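Local coordinates for protein Crov588 (Cafeteriavirus, PDB 6NYR) that is of unknown function but folds as a giant-virus leucine-rich-repeat protein whose solenoid of FNIP-type repeats bends into a circle, at residues K650-Y655 / I661-I666; L11-E16 / K26-P31. All blocks are in the same frame, centred on the assembly; numbering follows the deposited sequence.

Interaction 1 (K650-Y655 / I661-I666)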
ATOM      1  N   LYS A 650      20.896  14.279 -19.746  1.00 52.10           N
ATOM      2  CA  LYS A 650      20.024  15.045 -18.865  1.00 55.91           C
ATOM      3  C   LYS A 650      20.349  14.865 -17.393  1.00 57.59           C
ATOM      4  O   LYS A 650      20.278  15.833 -16.632  1.00 58.80           O
ATOM      5  CB  LYS A 650      18.561  14.664 -19.118  1.00 57.82           C
ATOM      6  CG  LYS A 650      18.065  15.025 -20.517  1.00 58.84           C
ATOM      7  CD  LYS A 650      16.587  14.697 -20.692  1.00 62.33           C
ATOM      8  CE  LYS A 650      16.107  14.973 -22.112  1.00 66.54           C
ATOM      9  NZ  LYS A 650      16.173  16.439 -22.424  1.00 68.92           N
ATOM     10  N   VAL A 651      20.710  13.657 -16.967  1.00 57.51           N
ATOM     11  CA  VAL A 651      20.943  13.371 -15.557  1.00 55.98           C
ATOM     12  C   VAL A 651      22.164  12.476 -15.412  1.00 53.95           C
ATOM     13  O   VAL A 651      22.239  11.411 -16.032  1.00 52.40           O
ATOM     14  CB  VAL A 651      19.713  12.705 -14.902  1.00 53.47           C
ATOM     15  CG1 VAL A 651      20.026  12.289 -13.474  1.00 51.87           C
ATOM     16  CG2 VAL A 651      18.521  13.646 -14.941  1.00 54.45           C
ATOM     17  N   LEU A 652      23.108  12.904 -14.576  1.00 54.93           N
ATOM     18  CA  LEU A 652      24.271  12.105 -14.206  1.00 55.75           C
ATOM     19  C   LEU A 652      24.153  11.754 -12.727  1.00 53.92           C
ATOM     20  O   LEU A 652      24.076  12.650 -11.880  1.00 53.20           O
ATOM     21  CB  LEU A 652      25.567  12.865 -14.481  1.00 54.76           C
ATOM     22  CG  LEU A 652      26.859  12.232 -13.961  1.00 52.87           C
ATOM     23  CD1 LEU A 652      27.066  10.861 -14.581  1.00 51.56           C
ATOM     24  CD2 LEU A 652      28.046  13.142 -14.256  1.00 52.84           C
ATOM     25  N   LYS A 653      24.136  10.458 -12.424  1.00 54.07           N
ATOM     26  CA  LYS A 653      24.017   9.962 -11.056  1.00 58.20           C
ATOM     27  C   LYS A 653      25.379   9.479 -10.570  1.00 58.46           C
ATOM     28  O   LYS A 653      25.997   8.613 -11.201  1.00 55.80           O
ATOM     29  CB  LYS A 653      22.993   8.828 -10.991  1.00 61.94           C
ATOM     30  CG  LYS A 653      22.785   8.235  -9.609  1.00 68.02           C
ATOM     31  CD  LYS A 653      21.864   9.083  -8.750  1.00 72.48           C
ATOM     32  CE  LYS A 653      20.409   8.683  -8.971  1.00 73.62           C
ATOM     33  NZ  LYS A 653      20.043   7.458  -8.194  1.00 71.93           N
ATOM     34  N   ILE A 654      25.817  10.004  -9.426  1.00 61.19           N
ATOM     35  CA  ILE A 654      27.198   9.879  -8.977  1.00 60.83           C
ATOM     36  C   ILE A 654      27.234   9.684  -7.468  1.00 57.65           C
ATOM     37  O   ILE A 654      26.374  10.181  -6.735  1.00 56.86           O
ATOM     38  CB  ILE A 654      28.010  11.132  -9.391  1.00 65.91           C
ATOM     39  CG1 ILE A 654      28.388  11.069 -10.877  1.00 65.98           C
ATOM     40  CG2 ILE A 654      29.242  11.315  -8.523  1.00 69.57           C
ATOM     41  CD1 ILE A 654      29.154   9.819 -11.267  1.00 65.43           C
ATOM     42  N   TYR A 655      28.244   8.953  -7.004  1.00 57.73           N
ATOM     43  CA  TYR A 655      28.501   8.831  -5.574  1.00 57.43           C
ATOM     44  C   TYR A 655      29.133  10.129  -5.085  1.00 61.36           C
ATOM     45  O   TYR A 655      30.165  10.558  -5.614  1.00 63.18           O
ATOM     46  CB  TYR A 655      29.414   7.644  -5.279  1.00 57.36           C
ATOM     47  CG  TYR A 655      29.769   7.494  -3.811  1.00 59.61           C
ATOM     48  CD1 TYR A 655      28.800   7.628  -2.823  1.00 61.14           C
ATOM     49  CD2 TYR A 655      31.067   7.202  -3.413  1.00 61.33           C
ATOM     50  CE1 TYR A 655      29.117   7.492  -1.483  1.00 62.49           C
ATOM     51  CE2 TYR A 655      31.392   7.058  -2.075  1.00 63.62           C
ATOM     52  CZ  TYR A 655      30.412   7.203  -1.113  1.00 65.07           C
ATOM     53  OH  TYR A 655      30.726   7.061   0.224  1.00 65.28           O
ATOM     54  N   ILE A 661      36.734  13.911  -7.590  1.00 74.46           N
ATOM     55  CA  ILE A 661      37.594  13.244  -8.559  1.00 72.42           C
ATOM     56  C   ILE A 661      36.906  13.126  -9.913  1.00 69.47           C
ATOM     57  O   ILE A 661      37.550  13.245 -10.959  1.00 67.55           O
ATOM     58  CB  ILE A 661      38.021  11.859  -8.033  1.00 71.55           C
ATOM     59  CG1 ILE A 661      38.775  11.987  -6.712  1.00 78.18           C
ATOM     60  CG2 ILE A 661      38.885  11.155  -9.080  1.00 67.84           C
ATOM     61  CD1 ILE A 661      40.254  12.259  -6.849  1.00 81.11           C
ATOM     62  N   ILE A 662      35.593  12.887  -9.913  1.00 70.24           N
ATOM     63  CA  ILE A 662      34.882  12.661 -11.165  1.00 69.50           C
ATOM     64  C   ILE A 662      34.671  13.971 -11.907  1.00 64.46           C
ATOM     65  O   ILE A 662      34.723  14.014 -13.141  1.00 62.53           O
ATOM     66  CB  ILE A 662      33.541  11.956 -10.890  1.00 72.83           C
ATOM     67  CG1 ILE A 662      33.765  10.648 -10.132  1.00 76.48           C
ATOM     68  CG2 ILE A 662      32.793  11.691 -12.192  1.00 72.58           C
ATOM     69  CD1 ILE A 662      32.495  10.058  -9.537  1.00 76.12           C
ATOM     70  N   LEU A 663      34.429  15.052 -11.170  1.00 65.39           N
ATOM     71  CA  LEU A 663      34.108  16.347 -11.749  1.00 68.13           C
ATOM     72  C   LEU A 663      35.290  17.306 -11.718  1.00 68.38           C
ATOM     73  O   LEU A 663      35.107  18.516 -11.894  1.00 66.58           O
ATOM     74  CB  LEU A 663      32.904  16.950 -11.023  1.00 68.78           C
ATOM     75  CG  LEU A 663      31.680  16.034 -10.969  1.00 65.86           C
ATOM     76  CD1 LEU A 663      30.504  16.708 -10.275  1.00 64.61           C
ATOM     77  CD2 LEU A 663      31.281  15.586 -12.372  1.00 65.92           C
ATOM     78  N   LYS A 664      36.499  16.782 -11.500  1.00 72.40           N
ATOM     79  CA  LYS A 664      37.703  17.607 -11.518  1.00 77.38           C
ATOM     80  C   LYS A 664      37.720  18.537 -12.722  1.00 77.54           C
ATOM     81  O   LYS A 664      37.926  19.748 -12.588  1.00 77.49           O
ATOM     82  CB  LYS A 664      38.934  16.698 -11.519  1.00 79.33           C
ATOM     83  CG  LYS A 664      40.265  17.394 -11.285  1.00 82.81           C
ATOM     84  CD  LYS A 664      41.402  16.537 -11.845  1.00 85.72           C
ATOM     85  CE  LYS A 664      42.767  17.175 -11.645  1.00 87.34           C
ATOM     86  NZ  LYS A 664      43.376  16.804 -10.337  1.00 88.22           N
ATOM     87  N   ASN A 665      37.490  17.982 -13.911  1.00 78.16           N
ATOM     88  CA  ASN A 665      37.609  18.713 -15.170  1.00 79.45           C
ATOM     89  C   ASN A 665      36.250  19.091 -15.738  1.00 79.02           C
ATOM     90  O   ASN A 665      36.038  19.025 -16.952  1.00 80.40           O
ATOM     91  CB  ASN A 665      38.393  17.886 -16.188  1.00 79.18           C
ATOM     92  CG  ASN A 665      39.687  17.334 -15.621  1.00 78.35           C
ATOM     93  OD1 ASN A 665      39.841  16.121 -15.458  1.00 79.72           O
ATOM     94  ND2 ASN A 665      40.631  18.222 -15.330  1.00 75.66           N
ATOM     95  N   ILE A 666      35.301  19.478 -14.887  1.00 76.11           N
ATOM     96  CA  ILE A 666      33.950  19.802 -15.334  1.00 76.73           C
ATOM     97  C   ILE A 666      33.467  21.016 -14.552  1.00 80.71           C
ATOM     98  O   ILE A 666      33.283  20.938 -13.333  1.00 81.54           O
ATOM     99  CB  ILE A 666      32.977  18.627 -15.148  1.00 75.19           C
ATOM    100  CG1 ILE A 666      33.318  17.498 -16.119  1.00 72.14           C
ATOM    101  CG2 ILE A 666      31.540  19.086 -15.344  1.00 75.81           C
ATOM    102  CD1 ILE A 666      32.625  16.191 -15.804  1.00 72.46           C
TER

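Interaction 2 (L11-E16 / K26-P31)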
ATOM      1  N   LEU A  11       6.939  21.845  -3.629  1.00 71.12           N
ATOM      2  CA  LEU A  11       8.388  21.717  -3.543  1.00 70.16           C
ATOM      3  C   LEU A  11       8.759  21.107  -2.194  1.00 73.10           C
ATOM      4  O   LEU A  11       8.337  21.607  -1.144  1.00 75.83           O
ATOM      5  CB  LEU A  11       9.076  23.071  -3.714  1.00 67.92           C
ATOM      6  CG  LEU A  11      10.595  23.061  -3.607  1.00 68.29           C
ATOM      7  CD1 LEU A  11      11.210  24.207  -4.404  1.00 67.39           C
ATOM      8  CD2 LEU A  11      11.044  23.148  -2.147  1.00 67.18           C
ATOM      9  N   THR A  12       9.549  20.035  -2.221  1.00 71.11           N
ATOM     10  CA  THR A  12       9.993  19.339  -1.022  1.00 68.09           C
ATOM     11  C   THR A  12      11.511  19.412  -0.956  1.00 70.61           C
ATOM     12  O   THR A  12      12.195  18.920  -1.860  1.00 73.18           O
ATOM     13  CB  THR A  12       9.530  17.878  -1.032  1.00 64.74           C
ATOM     14  OG1 THR A  12       8.109  17.818  -1.218  1.00 63.25           O
ATOM     15  CG2 THR A  12       9.899  17.184   0.275  1.00 62.77           C
ATOM     16  N   PHE A  13      12.038  20.014   0.107  1.00 71.17           N
ATOM     17  CA  PHE A  13      13.474  19.993   0.329  1.00 72.37           C
ATOM     18  C   PHE A  13      13.915  18.604   0.801  1.00 72.96           C
ATOM     19  O   PHE A  13      13.098  17.747   1.149  1.00 72.14           O
ATOM     20  CB  PHE A  13      13.887  21.046   1.350  1.00 72.41           C
ATOM     21  CG  PHE A  13      13.912  22.443   0.807  1.00 74.76           C
ATOM     22  CD1 PHE A  13      12.769  23.222   0.808  1.00 75.56           C
ATOM     23  CD2 PHE A  13      15.084  22.982   0.301  1.00 79.06           C
ATOM     24  CE1 PHE A  13      12.794  24.513   0.317  1.00 78.04           C
ATOM     25  CE2 PHE A  13      15.112  24.271  -0.195  1.00 81.14           C
ATOM     26  CZ  PHE A  13      13.965  25.036  -0.188  1.00 80.38           C
ATOM     27  N   ASN A  14      15.228  18.385   0.804  1.00 76.69           N
ATOM     28  CA  ASN A  14      15.773  17.118   1.275  1.00 77.55           C
ATOM     29  C   ASN A  14      15.420  16.930   2.742  1.00 80.22           C
ATOM     30  O   ASN A  14      15.223  17.898   3.479  1.00 85.49           O
ATOM     31  CB  ASN A  14      17.297  17.103   1.062  1.00 77.90           C
ATOM     32  CG  ASN A  14      17.817  15.729   0.682  1.00 79.17           C
ATOM     33  OD1 ASN A  14      18.213  15.520  -0.462  1.00 83.83           O
ATOM     34  ND2 ASN A  14      17.897  14.818   1.652  1.00 73.45           N
ATOM     35  N   ASN A  15      15.335  15.671   3.171  1.00 77.39           N
ATOM     36  CA  ASN A  15      15.112  15.424   4.589  1.00 74.89           C
ATOM     37  C   ASN A  15      16.347  15.749   5.410  1.00 74.97           C
ATOM     38  O   ASN A  15      16.260  15.837   6.641  1.00 75.52           O
ATOM     39  CB  ASN A  15      14.704  13.977   4.833  1.00 74.62           C
ATOM     40  CG  ASN A  15      14.199  13.751   6.248  1.00 74.57           C
ATOM     41  OD1 ASN A  15      14.939  13.283   7.115  1.00 74.60           O
ATOM     42  ND2 ASN A  15      12.942  14.103   6.496  1.00 75.34           N
ATOM     43  N   GLU A  16      17.488  15.945   4.747  1.00 75.24           N
ATOM     44  CA  GLU A  16      18.733  16.321   5.401  1.00 74.21           C
ATOM     45  C   GLU A  16      19.107  17.767   5.095  1.00 71.48           C
ATOM     46  O   GLU A  16      20.178  18.233   5.516  1.00 67.88           O
ATOM     47  CB  GLU A  16      19.861  15.389   4.943  1.00 78.09           C
ATOM     48  CG  GLU A  16      19.562  13.914   5.144  1.00 78.75           C
ATOM     49  CD  GLU A  16      19.571  13.505   6.602  1.00 80.90           C
ATOM     50  OE1 GLU A  16      20.519  13.889   7.324  1.00 81.06           O
ATOM     51  OE2 GLU A  16      18.628  12.803   7.029  1.00 81.88           O
ATOM     52  N   LYS A  26      14.918  32.898  -5.948  1.00 89.13           N
ATOM     53  CA  LYS A  26      14.589  32.617  -7.341  1.00 90.70           C
ATOM     54  C   LYS A  26      13.894  31.269  -7.477  1.00 88.44           C
ATOM     55  O   LYS A  26      12.837  31.163  -8.110  1.00 86.41           O
ATOM     56  CB  LYS A  26      15.859  32.675  -8.195  1.00 95.94           C
ATOM     57  CG  LYS A  26      16.956  31.698  -7.789  1.00 97.50           C
ATOM     58  CD  LYS A  26      18.144  31.753  -8.762  1.00 99.90           C
ATOM     59  CE  LYS A  26      18.903  33.077  -8.666  1.00 99.81           C
ATOM     60  NZ  LYS A  26      19.619  33.234  -7.367  1.00 98.42           N
ATOM     61  N   ILE A  27      14.467  30.222  -6.877  1.00 88.85           N
ATOM     62  CA  ILE A  27      13.873  28.893  -6.982  1.00 88.11           C
ATOM     63  C   ILE A  27      12.469  28.894  -6.393  1.00 88.28           C
ATOM     64  O   ILE A  27      11.544  28.284  -6.946  1.00 88.79           O
ATOM     65  CB  ILE A  27      14.769  27.847  -6.292  1.00 85.53           C
ATOM     66  CG1 ILE A  27      16.118  27.738  -7.000  1.00 84.01           C
ATOM     67  CG2 ILE A  27      14.066  26.493  -6.253  1.00 83.33           C
ATOM     68  CD1 ILE A  27      17.171  26.986  -6.202  1.00 82.77           C
ATOM     69  N   LEU A  28      12.286  29.577  -5.263  1.00 88.26           N
ATOM     70  CA  LEU A  28      11.017  29.536  -4.550  1.00 88.54           C
ATOM     71  C   LEU A  28       9.961  30.449  -5.155  1.00 92.74           C
ATOM     72  O   LEU A  28       8.789  30.349  -4.774  1.00 94.94           O
ATOM     73  CB  LEU A  28      11.240  29.902  -3.081  1.00 86.10           C
ATOM     74  CG  LEU A  28      12.174  28.965  -2.312  1.00 85.53           C
ATOM     75  CD1 LEU A  28      12.493  29.523  -0.931  1.00 83.75           C
ATOM     76  CD2 LEU A  28      11.572  27.568  -2.204  1.00 84.32           C
ATOM     77  N   SER A  29      10.338  31.328  -6.081  1.00 92.48           N
ATOM     78  CA  SER A  29       9.380  32.208  -6.740  1.00 91.06           C
ATOM     79  C   SER A  29       8.731  31.578  -7.971  1.00 89.98           C
ATOM     80  O   SER A  29       7.950  32.251  -8.652  1.00 92.26           O
ATOM     81  CB  SER A  29      10.062  33.521  -7.142  1.00 91.27           C
ATOM     82  OG  SER A  29      10.627  34.166  -6.017  1.00 91.17           O
ATOM     83  N   ASN A  30       9.023  30.316  -8.270  1.00 87.74           N
ATOM     84  CA  ASN A  30       8.445  29.633  -9.426  1.00 89.66           C
ATOM     85  C   ASN A  30       6.924  29.639  -9.323  1.00 91.30           C
ATOM     86  O   ASN A  30       6.373  29.049  -8.383  1.00 87.18           O
ATOM     87  CB  ASN A  30       9.005  28.212  -9.478  1.00 88.66           C
ATOM     88  CG  ASN A  30       8.441  27.396 -10.617  1.00 89.59           C
ATOM     89  OD1 ASN A  30       7.621  27.878 -11.396  1.00 91.44           O
ATOM     90  ND2 ASN A  30       8.895  26.153 -10.733  1.00 88.40           N
ATOM     91  N   PRO A  31       6.211  30.275 -10.258  1.00 97.95           N
ATOM     92  CA  PRO A  31       4.771  30.497 -10.052  1.00 99.58           C
ATOM     93  C   PRO A  31       3.892  29.255 -10.055  1.00102.69           C
ATOM     94  O   PRO A  31       2.678  29.399  -9.861  1.00103.90           O
ATOM     95  CB  PRO A  31       4.380  31.420 -11.227  1.00100.74           C
ATOM     96  CG  PRO A  31       5.659  32.045 -11.680  1.00101.61           C
ATOM     97  CD  PRO A  31       6.719  30.992 -11.445  1.00101.08           C
TER

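Interaction 1 (K650-Y655 / I661-I666)
I654 and I662 meet tip to tip, and this pair is the tightest point between 650-655 and 661-666: CG2 of I654 lies 3.6 Å from CD1 of I662. The same I662 methyl also touches the other branch of I654, whose CD1 is 3.8 Å from I662 CD1, while I654 CD1 stands 4.2 Å from I662 CG2. One methyl is thus received by both arms of the opposing isoleucine. In I662, CD1 is anti to CA (chi2 166°), which carries that methyl outward to I654, whereas I654 CD1 is bent back beside its own CA (chi2 -56°). Strand 651-655 belongs to the parallel strands that line the inner, concave side of the ring, and the short helix 659-662 lies on the outer side, an arrangement familiar from leucine-rich repeats. Further back along the strand, L652 and L663 make a looser contact, with CD2 of L652 at 4.5 Å from CD2 of L663. L663 is where the chain departs from helical geometry, and a type I turn from L663 to I666 follows, joined by the bond from I666 N to L663 O (3.1 Å). Residues from adjoining strands and loops flank the four: L630 of the neighbouring strand 629-631 lies against L652 and F632 just beyond it against I654, L640 meets I662, and I675 and Y677 of the last strand rest on L663.

Interaction 2 (L11-E16 / K26-P31)
L11 and F13 of the 11-16 segment converge with L28 of 26-31 in the N-terminal part of the circular leucine-rich-repeat solenoid, where strand 10-12 of the concave face is backed by helix 25-28. The interaction is wholly apolar, with no hydrogen bond between the segments. Among the aliphatic contacts, CD1 of L11 does double duty, lying 4.0 Å from CD2 of L28 and 4.1 Å from CG2 of I27, so that consecutive residues of the helix address the same methyl. L11 crosses both at about a right angle. With CB already directed at the helix, a chi1 of 179° (CG opposite N) carries CD1 of L11 on toward I27 and L28. The aromatic contact belongs to F13, whose ring comes obliquely to L28; the ring also meets those of F17, inclined at about 40°, and F38, nearly parallel. I36 of the next strand borders both F13 and L28, while P51 packs on L28 and Y4 on I27. Polar bonds hold the backbones around this apolar centre. Strand 10-12 is hydrogen-bonded to T5 on one flank and to T35 and E37 on the other, and the carbonyl of L28 accepts a bond from N53. At the helix end, S29 N bonds to K26 O at 3.2 Å. Across the contact, a single L28 methyl, CD2, serves the ring as well as L11, lying 4.0 Å from F13 CZ.

Followed from the N terminus, the chain first closes interaction 2, where nine residues separate 11-16 from 26-31. It then runs through the long series of repeats before interaction 1 closes a shorter loop, with five residues between 650-655 and 661-666. The two loops lie in series and neither nest nor cross. Each fastens a concave-face strand to the short helix that follows it, one near the beginning of the chain and one near its end. Because the coils curve into a ring, these distant sequence positions come close in space: the centres of interaction 1 and interaction 2 are about 23 Å apart. The nearest atoms of interactions 1 and 2 are about 11 Å apart, without touching.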